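Putative TOXIN related protein (Parabacteroides distasonis ATCC 8503, PDB 3K0Y) is of unknown function, possibly toxin-related, and combines a NigD-like N-terminal OB domain with a NigD-like C-terminal beta-sandwich domain. Local coordinates at residues I84-I89 / R168-L173; P105-Y109 / I122-T126; F135-I139 / L150-H154. All coordinates share one frame. Residue numbers count along the deposited sequence, not the author numbering.

Contact 1 (I84-I89 / R168-L173)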
ATOM      1  N   ILE A  84       5.576  -2.623  -6.514  1.00 42.98           N
ATOM      2  CA  ILE A  84       5.591  -1.856  -5.298  1.00 43.34           C
ATOM      3  C   ILE A  84       5.580  -2.913  -4.179  1.00 41.99           C
ATOM      4  O   ILE A  84       4.811  -3.869  -4.229  1.00 42.03           O
ATOM      5  CB  ILE A  84       4.362  -0.930  -5.225  1.00 43.36           C
ATOM      6  CG1 ILE A  84       4.486   0.184  -6.256  1.00 46.17           C
ATOM      7  CG2 ILE A  84       4.172  -0.376  -3.803  1.00 43.51           C
ATOM      8  CD1 ILE A  84       3.180   0.983  -6.501  1.00 41.57           C
ATOM      9  N   LEU A  85       6.441  -2.756  -3.186  1.00 40.94           N
ATOM     10  CA  LEU A  85       6.400  -3.648  -2.032  1.00 40.70           C
ATOM     11  C   LEU A  85       4.944  -3.742  -1.481  1.00 41.05           C
ATOM     12  O   LEU A  85       4.364  -2.735  -1.075  1.00 40.18           O
ATOM     13  CB  LEU A  85       7.346  -3.152  -0.935  1.00 39.36           C
ATOM     14  CG  LEU A  85       7.299  -3.931   0.359  1.00 40.24           C
ATOM     15  CD1 LEU A  85       7.882  -5.463   0.106  1.00 43.03           C
ATOM     16  CD2 LEU A  85       8.062  -3.251   1.459  1.00 40.89           C
ATOM     17  N   THR A  86       4.378  -4.947  -1.491  1.00 41.06           N
ATOM     18  CA  THR A  86       3.000  -5.209  -1.089  1.00 40.58           C
ATOM     19  C   THR A  86       2.949  -6.248   0.029  1.00 41.22           C
ATOM     20  O   THR A  86       3.409  -7.350  -0.154  1.00 41.74           O
ATOM     21  CB  THR A  86       2.168  -5.639  -2.318  1.00 40.81           C
ATOM     22  OG1 THR A  86       2.291  -4.590  -3.318  1.00 41.68           O
ATOM     23  CG2 THR A  86       0.681  -5.814  -1.924  1.00 39.25           C
ATOM     24  N   LYS A  87       2.397  -5.878   1.184  1.00 40.29           N
ATOM     25  CA  LYS A  87       2.432  -6.691   2.353  1.00 41.86           C
ATOM     26  C   LYS A  87       1.069  -6.727   3.031  1.00 42.47           C
ATOM     27  O   LYS A  87       0.238  -5.835   2.827  1.00 41.95           O
ATOM     28  CB  LYS A  87       3.459  -6.142   3.325  1.00 41.40           C
ATOM     29  CG  LYS A  87       4.881  -6.243   2.789  1.00 45.56           C
ATOM     30  CD  LYS A  87       5.899  -5.546   3.723  1.00 45.96           C
ATOM     31  CE  LYS A  87       6.205  -6.356   4.864  1.00 44.78           C
ATOM     32  NZ  LYS A  87       7.314  -5.788   5.625  1.00 43.26           N
ATOM     33  N   SER A  88       0.863  -7.697   3.905  1.00 43.02           N
ATOM     34  CA  SER A  88      -0.313  -7.633   4.703  1.00 44.49           C
ATOM     35  C   SER A  88       0.056  -6.997   6.030  1.00 44.07           C
ATOM     36  O   SER A  88       1.243  -6.667   6.270  1.00 42.76           O
ATOM     37  CB  SER A  88      -1.003  -8.978   4.771  1.00 45.53           C
ATOM     38  OG  SER A  88      -0.136  -9.848   5.323  1.00 49.47           O
ATOM     39  N   ILE A  89      -0.976  -6.643   6.790  1.00 44.89           N
ATOM     40  CA  ILE A  89      -0.814  -6.083   8.136  1.00 45.68           C
ATOM     41  C   ILE A  89       0.038  -7.087   8.983  1.00 47.38           C
ATOM     42  O   ILE A  89      -0.247  -8.281   8.985  1.00 47.71           O
ATOM     43  CB  ILE A  89      -2.192  -5.789   8.778  1.00 45.54           C
ATOM     44  CG1 ILE A  89      -2.865  -4.553   8.139  1.00 46.49           C
ATOM     45  CG2 ILE A  89      -2.068  -5.540  10.321  1.00 46.53           C
ATOM     46  CD1 ILE A  89      -4.356  -4.389   8.434  1.00 41.69           C
ATOM     47  N   ARG A 168       7.767   3.511  -1.987  1.00 42.16           N
ATOM     48  CA  ARG A 168       6.383   3.174  -2.115  1.00 40.89           C
ATOM     49  C   ARG A 168       6.072   1.822  -1.469  1.00 39.68           C
ATOM     50  O   ARG A 168       6.882   0.892  -1.468  1.00 41.49           O
ATOM     51  CB  ARG A 168       5.990   3.142  -3.564  1.00 41.23           C
ATOM     52  CG  ARG A 168       5.976   4.480  -4.256  1.00 44.40           C
ATOM     53  CD  ARG A 168       5.554   4.268  -5.687  1.00 47.09           C
ATOM     54  NE  ARG A 168       5.352   5.506  -6.416  1.00 47.28           N
ATOM     55  CZ  ARG A 168       4.280   6.262  -6.383  1.00 46.85           C
ATOM     56  NH1 ARG A 168       3.196   5.978  -5.656  1.00 45.79           N
ATOM     57  NH2 ARG A 168       4.289   7.342  -7.121  1.00 51.09           N
ATOM     58  N   VAL A 169       4.898   1.727  -0.889  1.00 38.90           N
ATOM     59  CA  VAL A 169       4.414   0.489  -0.306  1.00 37.60           C
ATOM     60  C   VAL A 169       2.885   0.439  -0.444  1.00 38.54           C
ATOM     61  O   VAL A 169       2.196   1.481  -0.521  1.00 39.69           O
ATOM     62  CB  VAL A 169       4.891   0.387   1.183  1.00 37.91           C
ATOM     63  CG1 VAL A 169       4.253   1.547   2.057  1.00 37.30           C
ATOM     64  CG2 VAL A 169       4.609  -0.986   1.761  1.00 36.87           C
ATOM     65  N   ALA A 170       2.341  -0.765  -0.417  1.00 38.76           N
ATOM     66  CA  ALA A 170       0.908  -1.020  -0.369  1.00 39.32           C
ATOM     67  C   ALA A 170       0.649  -2.098   0.656  1.00 40.66           C
ATOM     68  O   ALA A 170       1.379  -3.100   0.687  1.00 39.60           O
ATOM     69  CB  ALA A 170       0.417  -1.479  -1.739  1.00 38.39           C
ATOM     70  N   PHE A 171      -0.339  -1.856   1.529  1.00 41.39           N
ATOM     71  CA  PHE A 171      -0.751  -2.823   2.557  1.00 41.33           C
ATOM     72  C   PHE A 171      -2.180  -3.334   2.296  1.00 41.66           C
ATOM     73  O   PHE A 171      -3.128  -2.556   2.126  1.00 39.68           O
ATOM     74  CB  PHE A 171      -0.672  -2.192   3.956  1.00 40.60           C
ATOM     75  CG  PHE A 171       0.722  -1.777   4.356  1.00 40.54           C
ATOM     76  CD1 PHE A 171       1.663  -2.723   4.757  1.00 38.91           C
ATOM     77  CD2 PHE A 171       1.090  -0.439   4.393  1.00 37.83           C
ATOM     78  CE1 PHE A 171       2.930  -2.338   5.146  1.00 38.56           C
ATOM     79  CE2 PHE A 171       2.376  -0.063   4.823  1.00 36.14           C
ATOM     80  CZ  PHE A 171       3.281  -0.981   5.175  1.00 37.79           C
ATOM     81  N   ASN A 172      -2.323  -4.651   2.243  1.00 42.40           N
ATOM     82  CA  ASN A 172      -3.601  -5.269   1.985  1.00 43.62           C
ATOM     83  C   ASN A 172      -4.438  -5.093   3.245  1.00 44.53           C
ATOM     84  O   ASN A 172      -4.040  -5.515   4.333  1.00 44.25           O
ATOM     85  CB  ASN A 172      -3.380  -6.746   1.621  1.00 44.62           C
ATOM     86  CG  ASN A 172      -4.608  -7.423   1.079  1.00 46.72           C
ATOM     87  OD1 ASN A 172      -5.719  -7.150   1.522  1.00 54.29           O
ATOM     88  ND2 ASN A 172      -4.413  -8.393   0.187  1.00 47.40           N
ATOM     89  N   LEU A 173      -5.596  -4.456   3.110  1.00 44.35           N
ATOM     90  CA  LEU A 173      -6.470  -4.205   4.272  1.00 45.71           C
ATOM     91  C   LEU A 173      -7.547  -5.244   4.478  1.00 46.37           C
ATOM     92  O   LEU A 173      -8.438  -5.062   5.304  1.00 47.99           O
ATOM     93  CB  LEU A 173      -7.143  -2.835   4.159  1.00 44.85           C
ATOM     94  CG  LEU A 173      -6.170  -1.669   4.089  1.00 42.97           C
ATOM     95  CD1 LEU A 173      -6.897  -0.327   3.912  1.00 43.69           C
ATOM     96  CD2 LEU A 173      -5.298  -1.654   5.305  1.00 42.19           C
TER
HETATM   97  O   HOH W   1       8.260  -0.558  -3.351  1.00 38.23           O
HETATM   98  O   HOH W   2      -3.847  -7.502   6.021  1.00 46.84           O
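Three backbone hydrogen bonds join the parallel strands 84-88 and 168-172: Ala170 N to Leu85 O (2.9 Å), Lys87 N to Ala170 O (3.0 Å) and Asn172 N to Lys87 O (2.9 Å). CA-H...O contacts accompany them, as from Thr86 CA to Ala170 O at 3.2 Å. Beyond these bonds, water takes over at both ends. One water links Leu85 N (2.9 Å) with Arg168 O (2.7 Å); another links Ile89 N (3.1 Å) with Asn172 O (2.6 Å). Apolar contacts add to this: Leu85 CD2 meets Val169 CG2 at 4.1 Å, and Ile84 CG2 packs 3.6 Å from Val169 CA. Among the polar side chains, Thr86 OG1 turns back to Ile84 O (2.8 Å), while Lys87 reaches away to Ile136 O and Asn137 OD1. Strand 74-88 also pairs with strand 52-62, part of the OB-domain sheet, and strand 163-172 with strand 119-128, so this parallel pairing carries the sheet from one domain into the other; strand 135-139 packs against the Val169 and Phe171 side chains.

Contact 2 (P105-Y109 / I122-T126)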
ATOM      1  N   PRO A 105      11.997   7.970  11.994  1.00 44.16           N
ATOM      2  CA  PRO A 105      11.019   8.832  11.371  1.00 44.02           C
ATOM      3  C   PRO A 105      10.979   8.789   9.844  1.00 43.08           C
ATOM      4  O   PRO A 105      11.940   8.430   9.174  1.00 42.74           O
ATOM      5  CB  PRO A 105      11.377  10.233  11.918  1.00 44.26           C
ATOM      6  CG  PRO A 105      12.834  10.139  12.231  1.00 44.62           C
ATOM      7  CD  PRO A 105      12.990   8.737  12.768  1.00 44.60           C
ATOM      8  N   VAL A 106       9.814   9.112   9.319  1.00 43.33           N
ATOM      9  CA  VAL A 106       9.594   9.294   7.892  1.00 42.68           C
ATOM     10  C   VAL A 106       8.834  10.602   7.656  1.00 44.39           C
ATOM     11  O   VAL A 106       8.298  11.235   8.592  1.00 44.09           O
ATOM     12  CB  VAL A 106       8.760   8.139   7.310  1.00 42.65           C
ATOM     13  CG1 VAL A 106       9.440   6.714   7.590  1.00 41.44           C
ATOM     14  CG2 VAL A 106       7.333   8.197   7.838  1.00 39.31           C
ATOM     15  N   SER A 107       8.730  10.940   6.381  1.00 45.27           N
ATOM     16  CA  SER A 107       7.962  12.075   5.898  1.00 46.23           C
ATOM     17  C   SER A 107       6.802  11.580   4.991  1.00 45.68           C
ATOM     18  O   SER A 107       7.050  10.882   4.005  1.00 45.71           O
ATOM     19  CB  SER A 107       8.935  12.896   5.068  1.00 46.12           C
ATOM     20  OG  SER A 107       8.352  14.068   4.637  1.00 50.74           O
ATOM     21  N   ILE A 108       5.552  11.874   5.339  1.00 44.48           N
ATOM     22  CA  ILE A 108       4.426  11.608   4.449  1.00 43.43           C
ATOM     23  C   ILE A 108       3.568  12.894   4.270  1.00 43.53           C
ATOM     24  O   ILE A 108       3.059  13.422   5.218  1.00 44.81           O
ATOM     25  CB  ILE A 108       3.541  10.486   4.984  1.00 43.35           C
ATOM     26  CG1 ILE A 108       4.350   9.197   5.304  1.00 42.95           C
ATOM     27  CG2 ILE A 108       2.470  10.116   3.991  1.00 40.79           C
ATOM     28  CD1 ILE A 108       3.522   8.134   6.037  1.00 38.24           C
ATOM     29  N   TYR A 109       3.441  13.408   3.066  1.00 42.69           N
ATOM     30  CA  TYR A 109       2.611  14.566   2.855  1.00 42.58           C
ATOM     31  C   TYR A 109       1.187  14.085   2.648  1.00 43.02           C
ATOM     32  O   TYR A 109       0.935  12.927   2.293  1.00 42.20           O
ATOM     33  CB  TYR A 109       3.070  15.346   1.665  1.00 42.16           C
ATOM     34  CG  TYR A 109       4.322  16.102   1.949  1.00 44.69           C
ATOM     35  CD1 TYR A 109       5.581  15.451   2.044  1.00 45.08           C
ATOM     36  CD2 TYR A 109       4.267  17.461   2.187  1.00 44.13           C
ATOM     37  CE1 TYR A 109       6.748  16.189   2.334  1.00 46.60           C
ATOM     38  CE2 TYR A 109       5.393  18.177   2.459  1.00 47.17           C
ATOM     39  CZ  TYR A 109       6.640  17.550   2.537  1.00 46.83           C
ATOM     40  OH  TYR A 109       7.710  18.360   2.841  1.00 48.68           O
ATOM     41  N   ILE A 122       1.065   4.111   0.210  1.00 38.97           N
ATOM     42  CA  ILE A 122       1.879   5.112   0.769  1.00 39.32           C
ATOM     43  C   ILE A 122       3.053   5.423  -0.129  1.00 39.03           C
ATOM     44  O   ILE A 122       3.661   4.522  -0.679  1.00 39.52           O
ATOM     45  CB  ILE A 122       2.416   4.720   2.163  1.00 39.82           C
ATOM     46  CG1 ILE A 122       1.286   4.396   3.118  1.00 41.37           C
ATOM     47  CG2 ILE A 122       3.230   5.883   2.729  1.00 40.58           C
ATOM     48  CD1 ILE A 122       1.735   3.906   4.530  1.00 38.87           C
ATOM     49  N   TYR A 123       3.310   6.717  -0.315  1.00 39.74           N
ATOM     50  CA  TYR A 123       4.545   7.274  -0.850  1.00 40.44           C
ATOM     51  C   TYR A 123       5.161   8.081   0.278  1.00 41.04           C
ATOM     52  O   TYR A 123       4.553   9.050   0.750  1.00 39.77           O
ATOM     53  CB  TYR A 123       4.266   8.220  -2.041  1.00 41.41           C
ATOM     54  CG  TYR A 123       5.502   8.857  -2.665  1.00 43.09           C
ATOM     55  CD1 TYR A 123       6.199   8.234  -3.695  1.00 48.75           C
ATOM     56  CD2 TYR A 123       5.974  10.090  -2.209  1.00 47.11           C
ATOM     57  CE1 TYR A 123       7.345   8.834  -4.294  1.00 47.77           C
ATOM     58  CE2 TYR A 123       7.108  10.704  -2.774  1.00 48.80           C
ATOM     59  CZ  TYR A 123       7.789  10.061  -3.813  1.00 50.24           C
ATOM     60  OH  TYR A 123       8.900  10.662  -4.338  1.00 53.36           O
ATOM     61  N   PHE A 124       6.373   7.719   0.690  1.00 41.63           N
ATOM     62  CA  PHE A 124       7.004   8.308   1.881  1.00 42.19           C
ATOM     63  C   PHE A 124       8.449   8.604   1.583  1.00 43.44           C
ATOM     64  O   PHE A 124       9.026   8.073   0.610  1.00 44.25           O
ATOM     65  CB  PHE A 124       6.884   7.384   3.111  1.00 42.97           C
ATOM     66  CG  PHE A 124       7.740   6.113   3.026  1.00 43.14           C
ATOM     67  CD1 PHE A 124       7.271   5.000   2.378  1.00 41.64           C
ATOM     68  CD2 PHE A 124       9.015   6.076   3.574  1.00 44.60           C
ATOM     69  CE1 PHE A 124       8.063   3.846   2.267  1.00 42.85           C
ATOM     70  CE2 PHE A 124       9.827   4.924   3.451  1.00 43.50           C
ATOM     71  CZ  PHE A 124       9.339   3.831   2.814  1.00 41.45           C
ATOM     72  N   GLU A 125       9.044   9.469   2.388  1.00 43.60           N
ATOM     73  CA  GLU A 125      10.454   9.751   2.247  1.00 45.09           C
ATOM     74  C   GLU A 125      11.147   9.561   3.556  1.00 44.45           C
ATOM     75  O   GLU A 125      10.555   9.664   4.603  1.00 44.03           O
ATOM     76  CB  GLU A 125      10.694  11.197   1.804  1.00 45.67           C
ATOM     77  CG  GLU A 125      10.223  11.547   0.410  1.00 49.22           C
ATOM     78  CD  GLU A 125      10.345  13.054   0.132  1.00 54.22           C
ATOM     79  OE1 GLU A 125       9.587  13.884   0.736  1.00 56.93           O
ATOM     80  OE2 GLU A 125      11.214  13.387  -0.679  1.00 51.85           O
ATOM     81  N   THR A 126      12.435   9.295   3.485  1.00 45.64           N
ATOM     82  CA  THR A 126      13.225   9.122   4.697  1.00 46.01           C
ATOM     83  C   THR A 126      14.677   9.257   4.293  1.00 46.27           C
ATOM     84  O   THR A 126      14.953   9.627   3.158  1.00 45.73           O
ATOM     85  CB  THR A 126      12.865   7.775   5.392  1.00 46.22           C
ATOM     86  OG1 THR A 126      13.427   7.726   6.708  1.00 46.90           O
ATOM     87  CG2 THR A 126      13.291   6.582   4.585  1.00 44.20           C
TER
HETATM   88  O   HOH W   3       7.482  12.622   1.619  1.00 47.57           O
HETATM   89  O   HOH W   4       5.071  11.858   1.107  1.00 38.11           O
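Segment 105-109 is a loop that makes a single antiparallel bridge with strand 122-126, the hydrogen-bonded pair Ser107 and Glu125. Both backbone groups of each residue are used: Ser107 N donates to Glu125 O (2.8 Å), and Glu125 N returns a bond to Ser107 O (2.9 Å). Further along, Thr126 OG1 donates to Pro105 O at 3.0 Å, a side chain holding the loop where backbone pairing has stopped. At the other end a water accepts from Tyr109 N (3.0 Å) and donates to Tyr123 O (2.9 Å), filling the widening gap. A second water donates to Ser107 O (3.0 Å) and to Glu125 OE1 (2.6 Å), so the carboxylate reaches the bridge indirectly. Ile108 O is taken by Tyr199 OH. Beneath the polar network, Ile108 CG1 packs on Phe124 CB (3.8 Å). The loop thus adds a one-bridge extension beside strand 119-128, which pairs with strand 163-172 on its other side, and through the Val106-Trp191 backbone bond it also joins strand 184-192, connecting the two layers of the beta sandwich.

Contact 3 (F135-I139 / L150-H154)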
ATOM      1  N   PHE A 135      12.905  -2.015   7.112  1.00 41.05           N
ATOM      2  CA  PHE A 135      11.731  -2.865   7.340  1.00 40.51           C
ATOM      3  C   PHE A 135      10.519  -1.947   7.439  1.00 40.33           C
ATOM      4  O   PHE A 135      10.510  -1.074   8.279  1.00 41.07           O
ATOM      5  CB  PHE A 135      11.939  -3.573   8.670  1.00 40.62           C
ATOM      6  CG  PHE A 135      11.059  -4.767   8.933  1.00 39.68           C
ATOM      7  CD1 PHE A 135      10.591  -5.584   7.911  1.00 41.03           C
ATOM      8  CD2 PHE A 135      10.844  -5.148  10.250  1.00 40.56           C
ATOM      9  CE1 PHE A 135       9.865  -6.739   8.173  1.00 40.77           C
ATOM     10  CE2 PHE A 135      10.104  -6.301  10.557  1.00 43.35           C
ATOM     11  CZ  PHE A 135       9.621  -7.117   9.494  1.00 43.26           C
ATOM     12  N   ILE A 136       9.502  -2.202   6.620  1.00 40.59           N
ATOM     13  CA  ILE A 136       8.345  -1.319   6.405  1.00 42.00           C
ATOM     14  C   ILE A 136       7.115  -2.133   6.775  1.00 41.83           C
ATOM     15  O   ILE A 136       6.893  -3.207   6.213  1.00 40.87           O
ATOM     16  CB  ILE A 136       8.198  -0.913   4.894  1.00 42.28           C
ATOM     17  CG1 ILE A 136       9.488  -0.338   4.327  1.00 46.28           C
ATOM     18  CG2 ILE A 136       7.142   0.123   4.683  1.00 43.28           C
ATOM     19  CD1 ILE A 136       9.938   0.954   5.083  1.00 50.00           C
ATOM     20  N   ASN A 137       6.320  -1.642   7.718  1.00 41.42           N
ATOM     21  CA  ASN A 137       5.136  -2.390   8.146  1.00 41.87           C
ATOM     22  C   ASN A 137       3.939  -1.528   8.546  1.00 41.10           C
ATOM     23  O   ASN A 137       4.067  -0.360   8.861  1.00 41.70           O
ATOM     24  CB  ASN A 137       5.474  -3.264   9.352  1.00 41.20           C
ATOM     25  CG  ASN A 137       6.322  -4.445   8.989  1.00 41.91           C
ATOM     26  OD1 ASN A 137       5.826  -5.422   8.444  1.00 41.95           O
ATOM     27  ND2 ASN A 137       7.616  -4.346   9.260  1.00 40.53           N
ATOM     28  N   LEU A 138       2.796  -2.169   8.588  1.00 40.96           N
ATOM     29  CA  LEU A 138       1.568  -1.563   9.090  1.00 41.30           C
ATOM     30  C   LEU A 138       1.034  -2.529  10.148  1.00 41.80           C
ATOM     31  O   LEU A 138       0.862  -3.716   9.849  1.00 42.23           O
ATOM     32  CB  LEU A 138       0.565  -1.442   7.962  1.00 40.14           C
ATOM     33  CG  LEU A 138      -0.693  -0.634   8.277  1.00 42.23           C
ATOM     34  CD1 LEU A 138      -0.341   0.834   8.378  1.00 41.34           C
ATOM     35  CD2 LEU A 138      -1.753  -0.899   7.187  1.00 39.65           C
ATOM     36  N   ILE A 139       0.809  -2.029  11.357  1.00 42.73           N
ATOM     37  CA  ILE A 139       0.336  -2.854  12.466  1.00 43.42           C
ATOM     38  C   ILE A 139      -0.853  -2.277  13.179  1.00 43.13           C
ATOM     39  O   ILE A 139      -1.156  -1.075  13.075  1.00 42.24           O
ATOM     40  CB  ILE A 139       1.409  -3.093  13.491  1.00 43.94           C
ATOM     41  CG1 ILE A 139       1.739  -1.812  14.274  1.00 44.10           C
ATOM     42  CG2 ILE A 139       2.656  -3.693  12.800  1.00 44.82           C
ATOM     43  CD1 ILE A 139       2.762  -2.057  15.410  1.00 45.57           C
ATOM     44  N   LEU A 150      -4.347   2.175  12.946  1.00 44.50           N
ATOM     45  CA  LEU A 150      -3.139   1.498  12.494  1.00 44.20           C
ATOM     46  C   LEU A 150      -1.910   2.354  12.708  1.00 44.35           C
ATOM     47  O   LEU A 150      -2.018   3.573  12.883  1.00 44.04           O
ATOM     48  CB  LEU A 150      -3.277   1.116  11.044  1.00 43.67           C
ATOM     49  CG  LEU A 150      -4.525   0.335  10.647  1.00 46.37           C
ATOM     50  CD1 LEU A 150      -4.744   0.447   9.107  1.00 49.73           C
ATOM     51  CD2 LEU A 150      -4.378  -1.112  11.021  1.00 50.36           C
ATOM     52  N   GLU A 151      -0.738   1.707  12.727  1.00 43.45           N
ATOM     53  CA  GLU A 151       0.525   2.416  12.801  1.00 43.03           C
ATOM     54  C   GLU A 151       1.418   1.995  11.632  1.00 42.02           C
ATOM     55  O   GLU A 151       1.634   0.806  11.399  1.00 42.61           O
ATOM     56  CB  GLU A 151       1.271   2.097  14.087  1.00 42.96           C
ATOM     57  CG  GLU A 151       0.616   2.487  15.315  1.00 43.79           C
ATOM     58  CD  GLU A 151       1.394   2.070  16.596  1.00 43.48           C
ATOM     59  OE1 GLU A 151       2.353   1.267  16.542  1.00 42.74           O
ATOM     60  OE2 GLU A 151       1.016   2.575  17.660  1.00 46.18           O
ATOM     61  N   PHE A 152       1.925   2.972  10.906  1.00 41.02           N
ATOM     62  CA  PHE A 152       2.869   2.755   9.869  1.00 40.85           C
ATOM     63  C   PHE A 152       4.222   2.830  10.523  1.00 40.60           C
ATOM     64  O   PHE A 152       4.578   3.819  11.116  1.00 42.06           O
ATOM     65  CB  PHE A 152       2.744   3.813   8.771  1.00 40.87           C
ATOM     66  CG  PHE A 152       3.815   3.723   7.723  1.00 40.88           C
ATOM     67  CD1 PHE A 152       3.922   2.593   6.931  1.00 41.01           C
ATOM     68  CD2 PHE A 152       4.718   4.735   7.550  1.00 41.12           C
ATOM     69  CE1 PHE A 152       4.915   2.494   5.974  1.00 42.51           C
ATOM     70  CE2 PHE A 152       5.705   4.667   6.583  1.00 43.51           C
ATOM     71  CZ  PHE A 152       5.805   3.540   5.775  1.00 42.83           C
ATOM     72  N   ARG A 153       4.988   1.768  10.388  1.00 41.39           N
ATOM     73  CA  ARG A 153       6.243   1.611  11.082  1.00 41.30           C
ATOM     74  C   ARG A 153       7.415   1.471  10.096  1.00 40.57           C
ATOM     75  O   ARG A 153       7.272   0.867   9.008  1.00 39.58           O
ATOM     76  CB  ARG A 153       6.110   0.367  11.947  1.00 41.93           C
ATOM     77  CG  ARG A 153       5.073   0.506  13.027  1.00 44.60           C
ATOM     78  CD  ARG A 153       5.771   1.083  14.171  1.00 49.23           C
ATOM     79  NE  ARG A 153       5.027   1.034  15.405  1.00 50.53           N
ATOM     80  CZ  ARG A 153       5.594   1.235  16.580  1.00 47.02           C
ATOM     81  NH1 ARG A 153       6.885   1.475  16.655  1.00 43.60           N
ATOM     82  NH2 ARG A 153       4.861   1.232  17.664  1.00 48.12           N
ATOM     83  N   HIS A 154       8.551   2.075  10.473  1.00 40.12           N
ATOM     84  CA  HIS A 154       9.765   2.099   9.675  1.00 39.46           C
ATOM     85  C   HIS A 154      10.950   1.844  10.579  1.00 39.52           C
ATOM     86  O   HIS A 154      11.142   2.570  11.589  1.00 39.62           O
ATOM     87  CB  HIS A 154       9.870   3.433   8.950  1.00 40.21           C
ATOM     88  CG  HIS A 154      11.204   3.724   8.317  1.00 38.33           C
ATOM     89  ND1 HIS A 154      11.970   4.795   8.708  1.00 40.78           N
ATOM     90  CD2 HIS A 154      11.853   3.165   7.269  1.00 39.12           C
ATOM     91  CE1 HIS A 154      13.065   4.852   7.967  1.00 38.20           C
ATOM     92  NE2 HIS A 154      13.026   3.864   7.090  1.00 39.05           N
TER
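Ile136, Leu138, Phe152 and His154 share one face of this antiparallel pair, and the apolar centre lies there. Ile136 CG2 packs 3.5 Å from Phe152 CE1, Leu138 CD1 lies 4.3 Å from Phe152 CB, and Leu138 CD2 meets Leu150 CD1 at 3.8 Å. Farther along, Ile136 CD1 touches the edge of the imidazole at His154 CD2 (3.7 Å), whose ND1 is bonded to Asp104 O. Between the faces run four backbone hydrogen bonds in two reciprocal pairs. Asn137 N reaches Arg153 O at 3.0 Å and Arg153 N reaches Asn137 O at 2.8 Å; Ile139 N to Glu151 O (3.0 Å) and Glu151 N to Ile139 O (2.8 Å) repeat the pattern. Asn137, Ile139, Glu151 and Arg153 occupy the second face, where Arg153 NH2 forms a salt bridge with Glu151 OE1 (2.7 Å). Ile139 CD1 packs beside this charged pair, 3.8 Å from Arg153 NE, and Arg153 has a second acidic partner, Asp98 of helix 97-101, which it reaches through NH1. This is a regular beta hairpin at one side of a four-stranded sheet; its apolar face meets strand 119-128, with Phe152 and Phe124 edge-to-face, the facing-sheet packing that characterises a beta sandwich.

From the N terminus, the chain first builds the OB domain, and strand 74-88 then delivers the first half of contact 1. Its partner comes 79 residues later, and everything between belongs to the loop that contact 1 closes. Within that excursion contact 2 opens and closes first, taking in the turn between strands 113-116 and 119-128; contact 3 follows in series as a hairpin, and none cross. Contacts 1 and 2 meet within one sheet, through Val169 O and Ile122 N (3.0 Å). Contact 3 lies in the facing sheet: Phe152 packs on Ile122 of contact 2, and Lys87 NZ from contact 1 reaches Ile136 O (2.7 Å). Contact 1 joins the OB sheet's strand 74-88 to the sandwich, while contacts 2 and 3 hold parts of its two layers.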